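Side-chain contact in flap endonuclease 1 (Methanocaldococcus jannaschii, PDB 1A76), which cleaves 5'-flap structures in DNA as a structure-specific, magnesium-dependent nuclease during replication and repair, with 5'-3' exonuclease activity as well: residues Y120-R123 against V124-T128. Residues are numbered along the deposited sequence; the frame is centred on the assembly and turned at random.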
loop_
_atom_site.group_PDB
_atom_site.type_symbol
_atom_site.label_atom_id
_atom_site.label_comp_id
_atom_site.label_asym_id
_atom_site.label_seq_id
_atom_site.Cartn_x
_atom_site.Cartn_y
_atom_site.Cartn_z
ATOM N N TYR A 120 8.932 5.851 -21.158
ATOM C CA TYR A 120 7.637 5.388 -20.658
ATOM C C TYR A 120 7.825 4.426 -19.489
ATOM O O TYR A 120 7.646 4.807 -18.333
ATOM C CB TYR A 120 6.823 4.700 -21.759
ATOM C CG TYR A 120 5.474 4.209 -21.275
ATOM C CD1 TYR A 120 4.671 5.010 -20.464
ATOM C CD2 TYR A 120 5.014 2.930 -21.598
ATOM C CE1 TYR A 120 3.447 4.552 -19.979
ATOM C CE2 TYR A 120 3.787 2.459 -21.116
ATOM C CZ TYR A 120 3.013 3.276 -20.305
ATOM O OH TYR A 120 1.819 2.810 -19.800
ATOM N N ALA A 121 8.187 3.185 -19.797
ATOM C CA ALA A 121 8.404 2.158 -18.783
ATOM C C ALA A 121 8.954 2.744 -17.490
ATOM O O ALA A 121 8.484 2.420 -16.397
ATOM C CB ALA A 121 9.362 1.101 -19.317
ATOM N N LYS A 122 9.955 3.605 -17.623
ATOM C CA LYS A 122 10.585 4.245 -16.475
ATOM C C LYS A 122 9.558 4.944 -15.586
ATOM O O LYS A 122 9.741 5.054 -14.373
ATOM C CB LYS A 122 11.626 5.251 -16.965
ATOM C CG LYS A 122 12.099 6.253 -15.922
ATOM C CD LYS A 122 13.570 6.559 -16.110
ATOM C CE LYS A 122 14.450 5.325 -15.889
ATOM N NZ LYS A 122 15.007 5.245 -14.504
ATOM N N ARG A 123 8.477 5.420 -16.199
ATOM C CA ARG A 123 7.426 6.107 -15.460
ATOM C C ARG A 123 7.020 5.220 -14.306
ATOM O O ARG A 123 6.681 5.698 -13.222
ATOM C CB ARG A 123 6.215 6.381 -16.367
ATOM C CG ARG A 123 5.039 7.096 -15.685
ATOM C CD ARG A 123 5.485 8.077 -14.600
ATOM N NE ARG A 123 4.344 8.594 -13.844
ATOM C CZ ARG A 123 4.368 8.903 -12.549
ATOM N NH1 ARG A 123 5.480 8.750 -11.842
ATOM N NH2 ARG A 123 3.276 9.373 -11.961
ATOM N N VAL A 124 7.063 3.917 -14.547
ATOM C CA VAL A 124 6.713 2.952 -13.520
ATOM C C VAL A 124 7.816 2.924 -12.458
ATOM O O VAL A 124 8.091 1.865 -11.879
ATOM C CB VAL A 124 6.568 1.559 -14.137
ATOM C CG1 VAL A 124 7.853 1.067 -14.809
ATOM C CG2 VAL A 124 6.199 0.486 -13.111
ATOM N N SER A 125 8.442 4.087 -12.221
ATOM C CA SER A 125 9.530 4.247 -11.239
ATOM C C SER A 125 10.453 3.026 -11.156
ATOM O O SER A 125 10.401 2.132 -12.007
ATOM C CB SER A 125 8.952 4.514 -9.848
ATOM O OG SER A 125 8.202 3.399 -9.402
ATOM N N TYR A 126 11.302 3.001 -10.132
ATOM C CA TYR A 126 12.202 1.871 -9.936
ATOM C C TYR A 126 11.355 0.635 -9.612
ATOM O O TYR A 126 11.798 -0.504 -9.785
ATOM C CB TYR A 126 13.152 2.145 -8.775
ATOM C CG TYR A 126 14.431 2.874 -9.135
ATOM C CD1 TYR A 126 14.964 2.808 -10.422
ATOM C CD2 TYR A 126 15.127 3.604 -8.172
ATOM C CE1 TYR A 126 16.160 3.450 -10.740
ATOM C CE2 TYR A 126 16.325 4.250 -8.481
ATOM C CZ TYR A 126 16.833 4.167 -9.765
ATOM O OH TYR A 126 18.020 4.802 -10.078
ATOM N N LEU A 127 10.145 0.866 -9.106
ATOM C CA LEU A 127 9.233 -0.230 -8.773
ATOM C C LEU A 127 8.559 -0.664 -10.063
ATOM O O LEU A 127 7.497 -0.156 -10.418
ATOM C CB LEU A 127 8.165 0.227 -7.772
ATOM C CG LEU A 127 7.791 -0.695 -6.602
ATOM C CD1 LEU A 127 6.356 -0.424 -6.187
ATOM C CD2 LEU A 127 7.970 -2.159 -6.976
ATOM N N THR A 128 9.189 -1.602 -10.759
ATOM C CA THR A 128 8.676 -2.104 -12.026
ATOM C C THR A 128 7.780 -3.320 -11.848
ATOM O O THR A 128 7.833 -3.994 -10.832
ATOM C CB THR A 128 9.814 -2.542 -12.959
ATOM O OG1 THR A 128 10.585 -3.564 -12.315
ATOM C CG2 THR A 128 10.709 -1.379 -13.305
#
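K122 and Y126, four residues apart, approach each other through the lysine ammonium, while the backbone of A121–S125 turns between them. From CB, the lysine starts away from the later residues: chi1 of 164° sets CG roughly anti to the backbone N, and the methylenes CG, CD and CE make no close contact with 124-128. At the far end a turn about CD–CE (chi4 -96°) carries NZ nearer the tyrosine, 4.3 Å from CE1 of Y126. The approach to the ring is oblique, and the separation indicates a loose neighbour relation. The tyrosine is also flanked by P46, R48 and I54.

Within the turn, V124 N donates to A121 O at 2.8 Å, an i to i+3 backbone bond, as in a 3-10 turn. Both atoms are crowded in the model, and the V124 side chain runs into the A121 carbonyl, so the detail of this turn is doubtful. S125 OG accepts from L127 N at 3.2 Å and 145°, forming an ST turn, and gives a weak 2.9 Å bond to V124 O. L127 then centres an inverse gamma turn and packs on L32, Y33 and L36 of helix 28-38, and T128 OG1 caps M131 N at the start of helix 129-142.

This is the part of the FEN1 arch (clamp) region that leads into helix 129-142, near the metal site; the side chain of R123 lies about 12 Å from a bound manganese ion. The chemistry implies unequal hold: the serine hydroxyl, leucine and helix cap probably hold residues 125-128 against helices 28-38 and 129-142, whereas the oblique lysine NZ lacks the over-the-face placement of a cation-pi contact and probably exerts at most a weak, long-range influence on the ring.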